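Local coordinates for NudC domain-containing protein 2 (Mus musculus, PDB 2RH0) that interacts with LIS1 and may regulate the LIS1/dynein pathway by stabilising LIS1 together with the Hsp90 chaperone, at residues Gln38-Gly43 with Val49-Gly54; Ile27-Pro32 with Arg56-Gly61. All coordinates share one frame; numbering follows the deposited sequence. Where two conformers were deposited one is given.

Interaction 1: Gln38-Gly43 with Val49-Gly54; sequences QDIQCG and VALAVG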
loop_
_atom_site.group_PDB
_atom_site.type_symbol
_atom_site.label_atom_id
_atom_site.label_comp_id
_atom_site.label_asym_id
_atom_site.label_seq_id
_atom_site.Cartn_x
_atom_site.Cartn_y
_atom_site.Cartn_z
ATOM N N GLN A 38 17.092 8.892 -17.125
ATOM C CA GLN A 38 18.400 8.582 -17.680
ATOM C C GLN A 38 19.302 7.826 -16.726
ATOM O O GLN A 38 20.255 7.200 -17.173
ATOM C CB GLN A 38 19.116 9.840 -18.173
ATOM C CG GLN A 38 19.595 10.816 -17.105
ATOM C CD GLN A 38 20.229 12.034 -17.733
ATOM O OE1 GLN A 38 19.556 13.028 -17.999
ATOM N NE2 GLN A 38 21.512 11.926 -18.056
ATOM N N ASP A 39 19.015 7.879 -15.420
ATOM C CA ASP A 39 19.826 7.193 -14.403
ATOM C C ASP A 39 19.475 5.708 -14.146
ATOM O O ASP A 39 20.120 5.054 -13.349
ATOM C CB ASP A 39 19.672 7.944 -13.072
ATOM C CG ASP A 39 20.197 9.360 -13.126
ATOM O OD1 ASP A 39 21.268 9.551 -13.770
ATOM O OD2 ASP A 39 19.544 10.256 -12.511
ATOM N N ILE A 40 18.476 5.191 -14.847
ATOM C CA ILE A 40 17.914 3.884 -14.618
ATOM C C ILE A 40 18.413 2.875 -15.648
ATOM O O ILE A 40 18.354 3.154 -16.840
ATOM C CB ILE A 40 16.339 3.928 -14.788
ATOM C CG1 ILE A 40 15.653 4.956 -13.853
ATOM C CG2 ILE A 40 15.672 2.563 -14.595
ATOM C CD1 ILE A 40 16.017 4.861 -12.462
ATOM N N GLN A 41 18.905 1.729 -15.179
ATOM C CA GLN A 41 19.100 0.585 -16.071
ATOM C C GLN A 41 18.251 -0.543 -15.495
ATOM O O GLN A 41 18.364 -0.927 -14.336
ATOM C CB GLN A 41 20.558 0.173 -16.251
ATOM C CG GLN A 41 20.789 -0.711 -17.520
ATOM C CD GLN A 41 20.541 0.047 -18.841
ATOM O OE1 GLN A 41 19.619 -0.278 -19.599
ATOM N NE2 GLN A 41 21.337 1.075 -19.091
ATOM N N CYS A 42 17.347 -1.043 -16.314
ATOM C CA CYS A 42 16.409 -2.056 -15.891
ATOM C C CYS A 42 16.243 -3.097 -16.987
ATOM O O CYS A 42 15.921 -2.760 -18.116
ATOM C CB CYS A 42 15.087 -1.390 -15.619
ATOM S SG CYS A 42 13.803 -2.445 -14.920
ATOM N N GLY A 43 16.499 -4.347 -16.642
ATOM C CA GLY A 43 16.301 -5.486 -17.545
ATOM C C GLY A 43 15.178 -6.345 -16.987
ATOM O O GLY A 43 15.217 -6.768 -15.823
ATOM N N VAL A 49 15.006 -10.266 -13.235
ATOM C CA VAL A 49 14.882 -8.816 -13.199
ATOM C C VAL A 49 16.161 -8.223 -12.638
ATOM O O VAL A 49 16.870 -8.882 -11.870
ATOM C CB VAL A 49 13.668 -8.314 -12.345
ATOM C CG1 VAL A 49 12.348 -8.726 -13.015
ATOM C CG2 VAL A 49 13.737 -8.826 -10.869
ATOM N N ALA A 50 16.428 -6.966 -13.014
ATOM C CA ALA A 50 17.620 -6.235 -12.575
ATOM C C ALA A 50 17.341 -4.770 -12.657
ATOM O O ALA A 50 16.829 -4.298 -13.665
ATOM C CB ALA A 50 18.851 -6.581 -13.444
ATOM N N LEU A 51 17.680 -4.051 -11.602
ATOM C CA LEU A 51 17.479 -2.613 -11.551
ATOM C C LEU A 51 18.665 -1.981 -10.869
ATOM O O LEU A 51 19.054 -2.386 -9.774
ATOM C CB LEU A 51 16.203 -2.280 -10.796
ATOM C CG LEU A 51 15.877 -0.812 -10.484
ATOM C CD1 LEU A 51 15.592 0.061 -11.712
ATOM C CD2 LEU A 51 14.721 -0.868 -9.627
ATOM N N ALA A 52 19.241 -0.991 -11.533
ATOM C CA ALA A 52 20.343 -0.202 -11.014
ATOM C C ALA A 52 19.945 1.251 -11.241
ATOM O O ALA A 52 19.352 1.564 -12.267
ATOM C CB ALA A 52 21.622 -0.512 -11.732
ATOM N N VAL A 53 20.174 2.078 -10.218
ATOM C CA VAL A 53 19.909 3.512 -10.223
ATOM C C VAL A 53 21.252 4.222 -10.008
ATOM O O VAL A 53 22.013 3.909 -9.073
ATOM C CB VAL A 53 18.926 3.971 -9.118
ATOM C CG1 VAL A 53 18.685 5.442 -9.239
ATOM C CG2 VAL A 53 17.607 3.247 -9.208
ATOM N N GLY A 54 21.566 5.157 -10.899
ATOM C CA GLY A 54 22.844 5.854 -10.848
ATOM C C GLY A 54 23.993 4.881 -10.687
ATOM O O GLY A 54 24.876 5.115 -9.876
#

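Interaction 2: Ile27-Pro32 with Arg56-Gly61; sequences IEVQVP and REILKG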
loop_
_atom_site.group_PDB
_atom_site.type_symbol
_atom_site.label_atom_id
_atom_site.label_comp_id
_atom_site.label_asym_id
_atom_site.label_seq_id
_atom_site.Cartn_x
_atom_site.Cartn_y
_atom_site.Cartn_z
ATOM N N ILE A 27 6.184 -4.032 -8.464
ATOM C CA ILE A 27 7.391 -3.799 -7.668
ATOM C C ILE A 27 7.558 -2.310 -7.575
ATOM O O ILE A 27 7.741 -1.660 -8.591
ATOM C CB ILE A 27 8.695 -4.431 -8.287
ATOM C CG1 ILE A 27 8.435 -5.867 -8.761
ATOM C CG2 ILE A 27 9.872 -4.376 -7.256
ATOM C CD1 ILE A 27 9.601 -6.477 -9.514
ATOM N N GLU A 28 7.488 -1.766 -6.358
ATOM C CA GLU A 28 7.704 -0.359 -6.128
ATOM C C GLU A 28 9.001 -0.121 -5.386
ATOM O O GLU A 28 9.153 -0.523 -4.234
ATOM C CB GLU A 28 6.495 0.234 -5.355
ATOM C CG GLU A 28 5.173 0.037 -6.124
ATOM C CD GLU A 28 4.008 0.738 -5.519
ATOM O OE1 GLU A 28 4.130 1.205 -4.369
ATOM O OE2 GLU A 28 2.969 0.811 -6.210
ATOM N N VAL A 29 9.930 0.567 -6.035
ATOM C CA VAL A 29 11.295 0.750 -5.528
ATOM C C VAL A 29 11.538 2.224 -5.239
ATOM O O VAL A 29 11.517 3.020 -6.145
ATOM C CB VAL A 29 12.317 0.214 -6.572
ATOM C CG1 VAL A 29 13.773 0.221 -6.038
ATOM C CG2 VAL A 29 11.889 -1.191 -7.040
ATOM N N GLN A 30 11.701 2.600 -3.969
ATOM C CA GLN A 30 12.030 3.974 -3.624
ATOM C C GLN A 30 13.395 4.357 -4.161
ATOM O O GLN A 30 14.340 3.589 -4.084
ATOM C CB GLN A 30 12.004 4.179 -2.109
ATOM C CG GLN A 30 10.593 4.052 -1.516
ATOM C CD GLN A 30 9.668 5.150 -1.985
ATOM O OE1 GLN A 30 10.037 6.328 -1.942
ATOM N NE2 GLN A 30 8.464 4.781 -2.442
ATOM N N VAL A 31 13.476 5.526 -4.775
ATOM C CA VAL A 31 14.745 6.021 -5.290
ATOM C C VAL A 31 14.965 7.442 -4.763
ATOM O O VAL A 31 14.010 8.086 -4.308
ATOM C CB VAL A 31 14.813 5.941 -6.850
ATOM C CG1 VAL A 31 14.697 4.489 -7.285
ATOM C CG2 VAL A 31 13.730 6.798 -7.537
ATOM N N PRO A 32 16.218 7.912 -4.780
ATOM C CA PRO A 32 16.462 9.287 -4.356
ATOM C C PRO A 32 15.667 10.286 -5.185
ATOM O O PRO A 32 15.422 10.046 -6.384
ATOM C CB PRO A 32 17.966 9.445 -4.533
ATOM C CG PRO A 32 18.494 8.054 -4.383
ATOM C CD PRO A 32 17.470 7.190 -5.067
ATOM N N ARG A 56 24.152 2.048 -9.219
ATOM C CA ARG A 56 24.055 1.270 -7.973
ATOM C C ARG A 56 22.973 0.195 -8.112
ATOM O O ARG A 56 21.817 0.525 -8.301
ATOM C CB ARG A 56 23.669 2.222 -6.831
ATOM C CG ARG A 56 23.633 1.635 -5.418
ATOM C CD ARG A 56 23.373 2.742 -4.314
ATOM N NE ARG A 56 21.946 3.039 -4.045
ATOM C CZ ARG A 56 21.176 3.921 -4.707
ATOM N NH1 ARG A 56 21.644 4.632 -5.743
ATOM N NH2 ARG A 56 19.898 4.091 -4.336
ATOM N N GLU A 57 23.332 -1.080 -7.991
ATOM C CA GLU A 57 22.357 -2.162 -8.139
ATOM C C GLU A 57 21.438 -2.144 -6.952
ATOM O O GLU A 57 21.915 -2.176 -5.819
ATOM C CB GLU A 57 23.061 -3.517 -8.212
ATOM C CG GLU A 57 22.155 -4.722 -8.428
ATOM C CD GLU A 57 22.908 -6.039 -8.224
ATOM O OE1 GLU A 57 23.911 -6.290 -8.941
ATOM O OE2 GLU A 57 22.500 -6.819 -7.321
ATOM N N ILE A 58 20.128 -2.069 -7.201
ATOM C CA ILE A 58 19.134 -2.062 -6.125
ATOM C C ILE A 58 18.410 -3.400 -5.983
ATOM O O ILE A 58 18.106 -3.832 -4.879
ATOM C CB ILE A 58 18.056 -1.002 -6.351
ATOM C CG1 ILE A 58 18.659 0.343 -6.711
ATOM C CG2 ILE A 58 17.215 -0.881 -5.129
ATOM C CD1 ILE A 58 19.715 0.793 -5.774
ATOM N N LEU A 59 18.159 -4.068 -7.106
ATOM C CA LEU A 59 17.436 -5.299 -7.103
ATOM C C LEU A 59 17.899 -6.147 -8.267
ATOM O O LEU A 59 18.096 -5.653 -9.354
ATOM C CB LEU A 59 15.954 -4.980 -7.232
ATOM C CG LEU A 59 15.009 -6.048 -7.721
ATOM C CD1 LEU A 59 14.911 -7.189 -6.701
ATOM C CD2 LEU A 59 13.667 -5.387 -7.948
ATOM N N LYS A 60 18.082 -7.432 -8.039
ATOM C CA LYS A 60 18.550 -8.312 -9.095
ATOM C C LYS A 60 18.315 -9.715 -8.644
ATOM O O LYS A 60 18.753 -10.080 -7.556
ATOM C CB LYS A 60 20.049 -8.141 -9.303
ATOM C CG LYS A 60 20.617 -8.968 -10.470
ATOM C CD LYS A 60 22.124 -8.906 -10.483
ATOM C CE LYS A 60 22.696 -9.066 -11.885
ATOM N NZ LYS A 60 22.067 -10.160 -12.663
ATOM N N GLY A 61 17.666 -10.514 -9.468
ATOM C CA GLY A 61 17.511 -11.899 -9.122
ATOM C C GLY A 61 16.541 -12.611 -10.000
ATOM O O GLY A 61 16.002 -12.041 -10.939
#

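Interaction 1: Gln38-Gly43 with Val49-Gly54
A beta hairpin of the CS domain brings Asp39-Gly43 and Val49-Gly54 together as antiparallel neighbours, their strand axes 4.8 Å apart. Gln41 and Ala52 form a hydrogen-bonded pair: Gln41 N donates to Ala52 O at 3.0 Å and Ala52 N to Gln41 O at 2.9 Å. Toward the turn, Gly43 N donates to Ala50 O, whereas the reverse bond, Ala50 N to Gly43 O, is bent to 134° and weak. Just past the strand ends, Gly54 N donates to Asp39 O at 2.8 Å. Alternation along the strands of this p23-like beta-sandwich sends Ile40, Cys42, Leu51 and Val53 to one face. There Ile40 uses two branches: CG2, anti to the backbone N, meets Leu51 CD1 at 3.8 Å as the two side chains cross, and CD1 lies 4.0 Å from Val53 CG2, the side chains running side by side. Leu51 CD1 also approaches Cys42 CB. Trp74 of strand 73-77 packs on Ile40 and Cys42, while Val82 of the second subunit packs on Ile40 and Leu51. Asp39 OD1 forms a salt bridge with Arg36 NH2.

Interaction 2: Ile27-Pro32 with Arg56-Gly61
Val29 and Ile58 meet through methyl groups between two sheets of the CS domain, with no hydrogen bond joining Ile27-Pro32 to Arg56-Gly61. From CB, which points toward the opposing strand, Val29 divides into two branches. CG1, anti to the backbone N (chi1 -173°), lies 3.7 Å from Ile58 CG2, the two side chains crossing at a slant; CG2 turns to Leu51 CD2 on strand 48-53. Two residues earlier, Ile27 CG2 meets Leu59 CD2 tip to tip at 4.0 Å. Ile58 and Leu59 together sit opposite Leu51 in a classic beta bulge, and both side chains point toward strand 24-30. At the exposed end the Arg56 chain bends at chi3 (87°), and Pro32 CD approaches NH2 at 4.0 Å, at the guanidinium edge and near its plane. Ile58 CD1 sits 3.3 Å above one face of that same group, offset toward its rim. Trp15 also packs against Ile27, Val29, Ile58 and Leu59. Strand 24-30 thus faces strand 56-62 across the sandwich, while its backbone at Ile27-Gln30 pairs antiparallel with a strand of the second subunit, carrying the sheet across the interface.

Both interactions use the sheet of strands 40-44, 48-53 and 56-62. Interaction 1 works within the sheet, where backbone hydrogen bonds dominate and apolar side chains gather on one face; interaction 2 works between sheets, through side chains alone. Their centres lie about 8 Å apart, with Leu51 common to both: its N and O are 2.8 Å from Leu59 O and Ile58 N respectively, probable hydrogen bonds that tie the hairpin to the bulged strand. Val53 CG2 also packs on Val31 CG1 at 3.7 Å. Interaction 2 lies nearer the centre of the chain, about 14 Å from it, centre to centre, against about 20 Å for interaction 1; both are partly buried and touch the second subunit.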